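Putative tagatose-6-phosphate ketose/aldose isomerase (Escherichia coli, PDB 3C3J) is of unknown function but belongs to the SIS family, its chain holding two SIS domains, each with a parallel beta sheet flanked by helices. Local coordinates at residues K269-V282 / E298-A312. Residues are numbered along the deposited sequence; the frame is centred on the assembly and turned at random.
Sequences KSLVDDETLVVVFV and ELRRDNQAMRVIAIA
Val278 and Ile309 lie on neighbouring parallel strands, 276-281 and 307-312, which helix 288-302 joins in a beta-alpha-beta unit of the second SIS domain. Ile309 N donates to Val278 O (2.8 Å, N-H...O angle 171°), and the ladder runs on to Val282 N and Ile311 O (3.0 Å). Beta-branched valine and isoleucine suit such extended backbone and fill both faces of the sheet. On the face of Leu277, Val279 and Phe281, Leu277 CD1 meets Ile309 CD1 at 3.7 Å. Ile311 CG1 lies beside its own backbone N (chi1 -51°), which sends CD1 back to Val279 CG1 (3.8 Å) and to the edge of the Phe281 ring; helix 335-356 packs over this face, Phe342 stacking on Phe281. The other face takes the connecting helix: the Leu299 and Val278 side chains cross at about a right angle, CD1 of the first meeting CG1 of the second at 3.6 Å.

Where that helix ends, Lys269 reaches across from the 3-10 segment ending at Leu271. With CG anti to the backbone N (chi1 -163°) and the rest of the chain extended, NZ is carried to the helix end, where it bridges two carboxylates, taking the syn lone pair of Asp302 OD2 (2.7 Å) and the anti side of Glu298 OE2. Long and flexible, lysine suits this span, and the two acids probably stabilise its positive charge. Arg265 pairs with the other Glu298 oxygen and Arg301 with Asp302 OD1, contacts that probably help to orient the two acids.

Between this network and the sheet, Val272 CG1 packs on Gln304 CG and Ala305 CB, the small methyl of Ala305 also fitting against Thr276 O. The type I turn from Asp273 to Thr276 leads into strand 276-281. There Asp273 OD1 receives Glu275 N, an Asx turn, on one face of its carboxylate and Thr276 OG1 (2.7 Å) on the opposite face.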
ATOM      1  N   LYS A 269      -8.465  -7.556  10.613  1.00 19.93           N
ATOM      2  CA  LYS A 269      -9.116  -7.408  11.906  1.00 21.19           C
ATOM      3  C   LYS A 269      -8.718  -8.517  12.891  1.00 20.43           C
ATOM      4  O   LYS A 269      -8.750  -8.338  14.108  1.00 19.92           O
ATOM      5  CB  LYS A 269     -10.619  -7.418  11.695  1.00 20.77           C
ATOM      6  CG  LYS A 269     -11.384  -6.887  12.839  1.00 24.37           C
ATOM      7  CD  LYS A 269     -12.881  -7.089  12.598  1.00 24.76           C
ATOM      8  CE  LYS A 269     -13.633  -6.919  13.898  1.00 27.19           C
ATOM      9  NZ  LYS A 269     -15.078  -7.266  13.798  1.00 27.34           N
ATOM     10  N   SER A 270      -8.312  -9.655  12.347  1.00 21.05           N
ATOM     11  CA  SER A 270      -7.860 -10.775  13.154  1.00 21.88           C
ATOM     12  C   SER A 270      -6.673 -10.412  14.019  1.00 21.93           C
ATOM     13  O   SER A 270      -6.430 -11.051  15.029  1.00 21.96           O
ATOM     14  CB  SER A 270      -7.496 -11.965  12.268  1.00 22.33           C
ATOM     15  OG  SER A 270      -6.482 -11.592  11.378  1.00 25.32           O
ATOM     16  N   LEU A 271      -5.933  -9.377  13.639  1.00 21.64           N
ATOM     17  CA  LEU A 271      -4.845  -8.937  14.491  1.00 21.86           C
ATOM     18  C   LEU A 271      -5.300  -8.293  15.826  1.00 21.36           C
ATOM     19  O   LEU A 271      -4.519  -8.192  16.766  1.00 20.31           O
ATOM     20  CB  LEU A 271      -3.866  -8.070  13.689  1.00 22.16           C
ATOM     21  CG  LEU A 271      -4.184  -6.615  13.487  1.00 23.81           C
ATOM     22  CD1 LEU A 271      -3.735  -5.863  14.716  1.00 25.19           C
ATOM     23  CD2 LEU A 271      -3.504  -6.090  12.189  1.00 23.34           C
ATOM     24  N   VAL A 272      -6.549  -7.856  15.919  1.00 20.36           N
ATOM     25  CA  VAL A 272      -7.007  -7.209  17.140  1.00 20.85           C
ATOM     26  C   VAL A 272      -7.097  -8.216  18.306  1.00 20.84           C
ATOM     27  O   VAL A 272      -7.835  -9.196  18.252  1.00 21.34           O
ATOM     28  CB  VAL A 272      -8.362  -6.505  16.950  1.00 19.90           C
ATOM     29  CG1 VAL A 272      -8.826  -5.871  18.256  1.00 20.84           C
ATOM     30  CG2 VAL A 272      -8.273  -5.442  15.850  1.00 20.11           C
ATOM     31  N   ASP A 273      -6.298  -7.982  19.334  1.00 20.85           N
ATOM     32  CA  ASP A 273      -6.362  -8.795  20.550  1.00 21.02           C
ATOM     33  C   ASP A 273      -6.474  -7.870  21.762  1.00 20.83           C
ATOM     34  O   ASP A 273      -6.577  -6.639  21.613  1.00 19.85           O
ATOM     35  CB  ASP A 273      -5.160  -9.750  20.643  1.00 21.41           C
ATOM     36  CG  ASP A 273      -3.802  -9.035  20.773  1.00 20.52           C
ATOM     37  OD1 ASP A 273      -3.716  -7.881  21.236  1.00 20.78           O
ATOM     38  OD2 ASP A 273      -2.779  -9.659  20.429  1.00 22.84           O
ATOM     39  N   ASP A 274      -6.461  -8.452  22.964  1.00 21.05           N
ATOM     40  CA  ASP A 274      -6.663  -7.661  24.180  1.00 21.45           C
ATOM     41  C   ASP A 274      -5.415  -6.885  24.639  1.00 21.17           C
ATOM     42  O   ASP A 274      -5.416  -6.299  25.714  1.00 20.60           O
ATOM     43  CB  ASP A 274      -7.261  -8.519  25.324  1.00 22.50           C
ATOM     44  CG  ASP A 274      -6.312  -9.587  25.847  1.00 24.52           C
ATOM     45  OD1 ASP A 274      -5.127  -9.616  25.448  1.00 27.06           O
ATOM     46  OD2 ASP A 274      -6.768 -10.420  26.683  1.00 28.93           O
ATOM     47  N   GLU A 275      -4.358  -6.907  23.828  1.00 20.13           N
ATOM     48  CA  GLU A 275      -3.195  -6.055  24.017  1.00 20.42           C
ATOM     49  C   GLU A 275      -3.013  -5.074  22.841  1.00 19.50           C
ATOM     50  O   GLU A 275      -1.931  -4.546  22.649  1.00 20.21           O
ATOM     51  CB  GLU A 275      -1.956  -6.907  24.142  1.00 20.22           C
ATOM     52  CG  GLU A 275      -1.981  -7.841  25.342  1.00 22.15           C
ATOM     53  CD  GLU A 275      -0.770  -8.734  25.350  1.00 24.27           C
ATOM     54  OE1 GLU A 275      -0.542  -9.470  24.357  1.00 31.98           O
ATOM     55  OE2 GLU A 275      -0.016  -8.681  26.333  1.00 30.57           O
ATOM     56  N   THR A 276      -4.084  -4.849  22.082  1.00 18.41           N
ATOM     57  CA  THR A 276      -4.064  -3.984  20.903  1.00 18.53           C
ATOM     58  C   THR A 276      -4.792  -2.676  21.148  1.00 17.65           C
ATOM     59  O   THR A 276      -5.932  -2.677  21.626  1.00 18.52           O
ATOM     60  CB  THR A 276      -4.750  -4.665  19.682  1.00 18.74           C
ATOM     61  OG1 THR A 276      -4.116  -5.913  19.380  1.00 18.51           O
ATOM     62  CG2 THR A 276      -4.723  -3.747  18.446  1.00 17.47           C
ATOM     63  N   LEU A 277      -4.120  -1.573  20.806  1.00 17.15           N
ATOM     64  CA  LEU A 277      -4.711  -0.248  20.687  1.00 16.53           C
ATOM     65  C   LEU A 277      -5.085  -0.023  19.232  1.00 16.01           C
ATOM     66  O   LEU A 277      -4.245  -0.177  18.359  1.00 15.28           O
ATOM     67  CB  LEU A 277      -3.688   0.838  21.062  1.00 17.26           C
ATOM     68  CG  LEU A 277      -4.017   2.319  20.778  1.00 16.62           C
ATOM     69  CD1 LEU A 277      -5.277   2.804  21.491  1.00 16.84           C
ATOM     70  CD2 LEU A 277      -2.841   3.197  21.175  1.00 17.22           C
ATOM     71  N   VAL A 278      -6.314   0.397  19.001  1.00 15.51           N
ATOM     72  CA  VAL A 278      -6.777   0.776  17.671  1.00 15.13           C
ATOM     73  C   VAL A 278      -7.105   2.257  17.689  1.00 15.47           C
ATOM     74  O   VAL A 278      -7.893   2.725  18.534  1.00 15.68           O
ATOM     75  CB  VAL A 278      -8.039  -0.015  17.254  1.00 15.22           C
ATOM     76  CG1 VAL A 278      -8.547   0.474  15.876  1.00 15.18           C
ATOM     77  CG2 VAL A 278      -7.756  -1.554  17.250  1.00 14.45           C
ATOM     78  N   VAL A 279      -6.515   3.009  16.756  1.00 14.90           N
ATOM     79  CA  VAL A 279      -6.809   4.438  16.618  1.00 14.96           C
ATOM     80  C   VAL A 279      -7.437   4.705  15.258  1.00 14.65           C
ATOM     81  O   VAL A 279      -6.876   4.345  14.227  1.00 15.05           O
ATOM     82  CB  VAL A 279      -5.540   5.308  16.820  1.00 14.55           C
ATOM     83  CG1 VAL A 279      -5.879   6.810  16.690  1.00 14.68           C
ATOM     84  CG2 VAL A 279      -4.865   4.982  18.156  1.00 13.57           C
ATOM     85  N   VAL A 280      -8.594   5.353  15.265  1.00 14.96           N
ATOM     86  CA  VAL A 280      -9.346   5.621  14.047  1.00 15.00           C
ATOM     87  C   VAL A 280      -9.328   7.104  13.754  1.00 15.28           C
ATOM     88  O   VAL A 280      -9.827   7.911  14.549  1.00 15.48           O
ATOM     89  CB  VAL A 280     -10.797   5.110  14.137  1.00 14.86           C
ATOM     90  CG1 VAL A 280     -11.560   5.409  12.831  1.00 15.73           C
ATOM     91  CG2 VAL A 280     -10.814   3.605  14.476  1.00 15.30           C
ATOM     92  N   PHE A 281      -8.761   7.452  12.603  1.00 14.79           N
ATOM     93  CA  PHE A 281      -8.781   8.813  12.081  1.00 14.73           C
ATOM     94  C   PHE A 281     -10.096   9.015  11.283  1.00 15.38           C
ATOM     95  O   PHE A 281     -10.214   8.579  10.131  1.00 15.20           O
ATOM     96  CB  PHE A 281      -7.587   9.072  11.141  1.00 14.33           C
ATOM     97  CG  PHE A 281      -6.203   8.918  11.775  1.00 14.56           C
ATOM     98  CD1 PHE A 281      -5.986   9.026  13.154  1.00 12.86           C
ATOM     99  CD2 PHE A 281      -5.100   8.757  10.953  1.00 14.40           C
ATOM    100  CE1 PHE A 281      -4.717   8.895  13.682  1.00 13.57           C
ATOM    101  CE2 PHE A 281      -3.824   8.661  11.465  1.00 14.55           C
ATOM    102  CZ  PHE A 281      -3.618   8.745  12.828  1.00 13.88           C
ATOM    103  N   VAL A 282     -11.084   9.664  11.897  1.00 14.88           N
ATOM    104  CA  VAL A 282     -12.394   9.792  11.293  1.00 15.03           C
ATOM    105  C   VAL A 282     -12.428  10.878  10.203  1.00 14.99           C
ATOM    106  O   VAL A 282     -12.017  12.022  10.425  1.00 15.99           O
ATOM    107  CB  VAL A 282     -13.464  10.070  12.384  1.00 15.03           C
ATOM    108  CG1 VAL A 282     -14.880  10.230  11.770  1.00 15.46           C
ATOM    109  CG2 VAL A 282     -13.445   8.961  13.416  1.00 15.03           C
ATOM    110  N   GLU A 298     -18.491  -1.164  15.178  1.00 18.20           N
ATOM    111  CA  GLU A 298     -18.183  -2.579  15.204  1.00 19.06           C
ATOM    112  C   GLU A 298     -17.026  -2.897  16.158  1.00 18.61           C
ATOM    113  O   GLU A 298     -17.119  -3.838  16.952  1.00 18.29           O
ATOM    114  CB  GLU A 298     -17.861  -3.055  13.777  1.00 18.74           C
ATOM    115  CG  GLU A 298     -17.406  -4.510  13.630  1.00 19.72           C
ATOM    116  CD  GLU A 298     -17.208  -4.906  12.168  1.00 21.44           C
ATOM    117  OE1 GLU A 298     -17.994  -4.421  11.303  1.00 22.40           O
ATOM    118  OE2 GLU A 298     -16.257  -5.683  11.895  1.00 26.05           O
ATOM    119  N   LEU A 299     -15.951  -2.109  16.110  1.00 19.09           N
ATOM    120  CA  LEU A 299     -14.833  -2.314  17.038  1.00 19.52           C
ATOM    121  C   LEU A 299     -15.239  -2.076  18.494  1.00 19.49           C
ATOM    122  O   LEU A 299     -14.747  -2.751  19.384  1.00 19.89           O
ATOM    123  CB  LEU A 299     -13.643  -1.410  16.670  1.00 19.62           C
ATOM    124  CG  LEU A 299     -13.030  -1.694  15.293  1.00 20.65           C
ATOM    125  CD1 LEU A 299     -11.736  -0.901  15.116  1.00 21.09           C
ATOM    126  CD2 LEU A 299     -12.808  -3.186  15.051  1.00 21.96           C
ATOM    127  N   ARG A 300     -16.121  -1.112  18.724  1.00 19.75           N
ATOM    128  CA  ARG A 300     -16.585  -0.785  20.077  1.00 20.63           C
ATOM    129  C   ARG A 300     -17.481  -1.903  20.620  1.00 21.64           C
ATOM    130  O   ARG A 300     -17.331  -2.350  21.772  1.00 20.90           O
ATOM    131  CB  ARG A 300     -17.334   0.550  20.083  1.00 20.47           C
ATOM    132  CG  ARG A 300     -16.427   1.792  19.937  1.00 20.58           C
ATOM    133  CD  ARG A 300     -16.944   2.966  20.740  1.00 20.15           C
ATOM    134  NE  ARG A 300     -16.335   4.252  20.431  1.00 20.05           N
ATOM    135  CZ  ARG A 300     -15.089   4.602  20.735  1.00 18.76           C
ATOM    136  NH1 ARG A 300     -14.261   3.746  21.311  1.00 19.06           N
ATOM    137  NH2 ARG A 300     -14.667   5.826  20.445  1.00 20.88           N
ATOM    138  N   ARG A 301     -18.373  -2.376  19.764  1.00 22.26           N
ATOM    139  CA  ARG A 301     -19.260  -3.486  20.090  1.00 25.35           C
ATOM    140  C   ARG A 301     -18.511  -4.792  20.343  1.00 25.15           C
ATOM    141  O   ARG A 301     -18.852  -5.519  21.275  1.00 24.37           O
ATOM    142  CB  ARG A 301     -20.265  -3.688  18.960  1.00 25.13           C
ATOM    143  CG  ARG A 301     -21.552  -4.302  19.370  1.00 29.66           C
ATOM    144  CD  ARG A 301     -22.193  -5.148  18.259  1.00 31.46           C
ATOM    145  NE  ARG A 301     -22.067  -4.634  16.872  1.00 37.56           N
ATOM    146  CZ  ARG A 301     -21.135  -5.008  15.969  1.00 39.06           C
ATOM    147  NH1 ARG A 301     -20.155  -5.878  16.271  1.00 39.36           N
ATOM    148  NH2 ARG A 301     -21.168  -4.483  14.739  1.00 38.25           N
ATOM    149  N   ASP A 302     -17.519  -5.098  19.501  1.00 25.26           N
ATOM    150  CA  ASP A 302     -16.665  -6.281  19.663  1.00 26.35           C
ATOM    151  C   ASP A 302     -16.008  -6.323  21.039  1.00 26.56           C
ATOM    152  O   ASP A 302     -15.850  -7.388  21.631  1.00 25.97           O
ATOM    153  CB  ASP A 302     -15.525  -6.291  18.637  1.00 26.61           C
ATOM    154  CG  ASP A 302     -15.991  -6.570  17.225  1.00 29.57           C
ATOM    155  OD1 ASP A 302     -17.164  -6.987  17.038  1.00 33.71           O
ATOM    156  OD2 ASP A 302     -15.169  -6.374  16.297  1.00 30.82           O
ATOM    157  N   ASN A 303     -15.572  -5.163  21.514  1.00 26.60           N
ATOM    158  CA  ASN A 303     -14.940  -5.047  22.813  1.00 27.32           C
ATOM    159  C   ASN A 303     -13.753  -6.010  22.985  1.00 27.10           C
ATOM    160  O   ASN A 303     -13.566  -6.600  24.052  1.00 27.29           O
ATOM    161  CB  ASN A 303     -15.994  -5.252  23.917  1.00 27.75           C
ATOM    162  CG  ASN A 303     -15.492  -4.865  25.278  1.00 28.42           C
ATOM    163  OD1 ASN A 303     -14.784  -3.874  25.435  1.00 33.44           O
ATOM    164  ND2 ASN A 303     -15.829  -5.662  26.268  1.00 30.73           N
ATOM    165  N   GLN A 304     -12.949  -6.188  21.946  1.00 26.68           N
ATOM    166  CA  GLN A 304     -11.834  -7.118  22.066  1.00 27.18           C
ATOM    167  C   GLN A 304     -10.463  -6.454  22.168  1.00 25.64           C
ATOM    168  O   GLN A 304      -9.542  -7.021  22.750  1.00 25.42           O
ATOM    169  CB  GLN A 304     -11.907  -8.214  20.994  1.00 28.19           C
ATOM    170  CG  GLN A 304     -11.332  -7.907  19.645  1.00 31.08           C
ATOM    171  CD  GLN A 304     -12.000  -8.727  18.525  1.00 31.69           C
ATOM    172  OE1 GLN A 304     -13.020  -9.401  18.759  1.00 39.68           O
ATOM    173  NE2 GLN A 304     -11.446  -8.656  17.308  1.00 33.93           N
ATOM    174  N   ALA A 305     -10.331  -5.251  21.620  1.00 24.03           N
ATOM    175  CA  ALA A 305      -9.104  -4.469  21.753  1.00 23.44           C
ATOM    176  C   ALA A 305      -8.896  -4.029  23.205  1.00 22.58           C
ATOM    177  O   ALA A 305      -9.864  -3.870  23.953  1.00 20.94           O
ATOM    178  CB  ALA A 305      -9.153  -3.246  20.841  1.00 21.94           C
HETATM  179  N   MSE A 306      -7.641  -3.829  23.596  1.00 22.18           N
HETATM  180  CA  MSE A 306      -7.338  -3.175  24.866  1.00 23.27           C
HETATM  181  C   MSE A 306      -7.975  -1.806  24.925  1.00 22.60           C
HETATM  182  O   MSE A 306      -8.490  -1.411  25.966  1.00 22.20           O
HETATM  183  CB  MSE A 306      -5.833  -3.030  25.063  1.00 23.06           C
HETATM  184  CG  MSE A 306      -5.411  -2.383  26.396  1.00 23.92           C
HETATM  185 SE   MSE A 306      -3.450  -2.493  26.678  1.00 31.00          SE
HETATM  186  CE  MSE A 306      -3.354  -4.298  27.488  1.00 26.71           C
ATOM    187  N   ARG A 307      -7.913  -1.069  23.808  1.00 21.61           N
ATOM    188  CA  ARG A 307      -8.483   0.276  23.718  1.00 21.46           C
ATOM    189  C   ARG A 307      -8.765   0.643  22.264  1.00 19.82           C
ATOM    190  O   ARG A 307      -7.951   0.327  21.393  1.00 19.01           O
ATOM    191  CB  ARG A 307      -7.526   1.315  24.325  1.00 21.04           C
ATOM    192  CG  ARG A 307      -8.196   2.649  24.637  1.00 22.69           C
ATOM    193  CD  ARG A 307      -7.337   3.561  25.495  1.00 24.55           C
ATOM    194  NE  ARG A 307      -7.000   2.933  26.776  1.00 29.13           N
ATOM    195  CZ  ARG A 307      -6.075   3.366  27.633  1.00 30.73           C
ATOM    196  NH1 ARG A 307      -5.374   4.470  27.382  1.00 32.75           N
ATOM    197  NH2 ARG A 307      -5.850   2.690  28.763  1.00 31.52           N
ATOM    198  N   VAL A 308      -9.901   1.306  22.030  1.00 18.74           N
ATOM    199  CA  VAL A 308     -10.273   1.855  20.723  1.00 18.62           C
ATOM    200  C   VAL A 308     -10.458   3.354  20.896  1.00 18.22           C
ATOM    201  O   VAL A 308     -11.307   3.787  21.672  1.00 17.83           O
ATOM    202  CB  VAL A 308     -11.555   1.244  20.141  1.00 18.51           C
ATOM    203  CG1 VAL A 308     -11.883   1.869  18.729  1.00 18.15           C
ATOM    204  CG2 VAL A 308     -11.435  -0.301  20.037  1.00 19.02           C
ATOM    205  N   ILE A 309      -9.644   4.148  20.188  1.00 17.66           N
ATOM    206  CA  ILE A 309      -9.686   5.613  20.272  1.00 17.20           C
ATOM    207  C   ILE A 309     -10.103   6.167  18.912  1.00 16.97           C
ATOM    208  O   ILE A 309      -9.488   5.853  17.913  1.00 15.92           O
ATOM    209  CB  ILE A 309      -8.304   6.213  20.644  1.00 17.56           C
ATOM    210  CG1 ILE A 309      -7.812   5.693  21.987  1.00 18.19           C
ATOM    211  CG2 ILE A 309      -8.321   7.744  20.663  1.00 16.81           C
ATOM    212  CD1 ILE A 309      -6.443   6.233  22.351  1.00 17.09           C
ATOM    213  N   ALA A 310     -11.168   6.958  18.901  1.00 15.90           N
ATOM    214  CA  ALA A 310     -11.599   7.710  17.735  1.00 16.37           C
ATOM    215  C   ALA A 310     -11.079   9.129  17.879  1.00 16.48           C
ATOM    216  O   ALA A 310     -11.264   9.763  18.933  1.00 15.62           O
ATOM    217  CB  ALA A 310     -13.093   7.734  17.641  1.00 15.94           C
ATOM    218  N   ILE A 311     -10.456   9.637  16.818  1.00 16.23           N
ATOM    219  CA  ILE A 311     -10.093  11.046  16.722  1.00 15.94           C
ATOM    220  C   ILE A 311     -10.969  11.684  15.638  1.00 16.09           C
ATOM    221  O   ILE A 311     -10.974  11.226  14.500  1.00 16.07           O
ATOM    222  CB  ILE A 311      -8.583  11.254  16.427  1.00 16.06           C
ATOM    223  CG1 ILE A 311      -7.717  10.446  17.408  1.00 15.76           C
ATOM    224  CG2 ILE A 311      -8.223  12.728  16.504  1.00 16.01           C
ATOM    225  CD1 ILE A 311      -6.214  10.526  17.131  1.00 15.60           C
ATOM    226  N   ALA A 312     -11.749  12.705  16.008  1.00 16.23           N
ATOM    227  CA  ALA A 312     -12.723  13.308  15.095  1.00 16.62           C
ATOM    228  C   ALA A 312     -12.963  14.786  15.353  1.00 17.50           C
ATOM    229  O   ALA A 312     -12.830  15.255  16.485  1.00 16.51           O
ATOM    230  CB  ALA A 312     -14.056  12.547  15.143  1.00 16.23           C
TER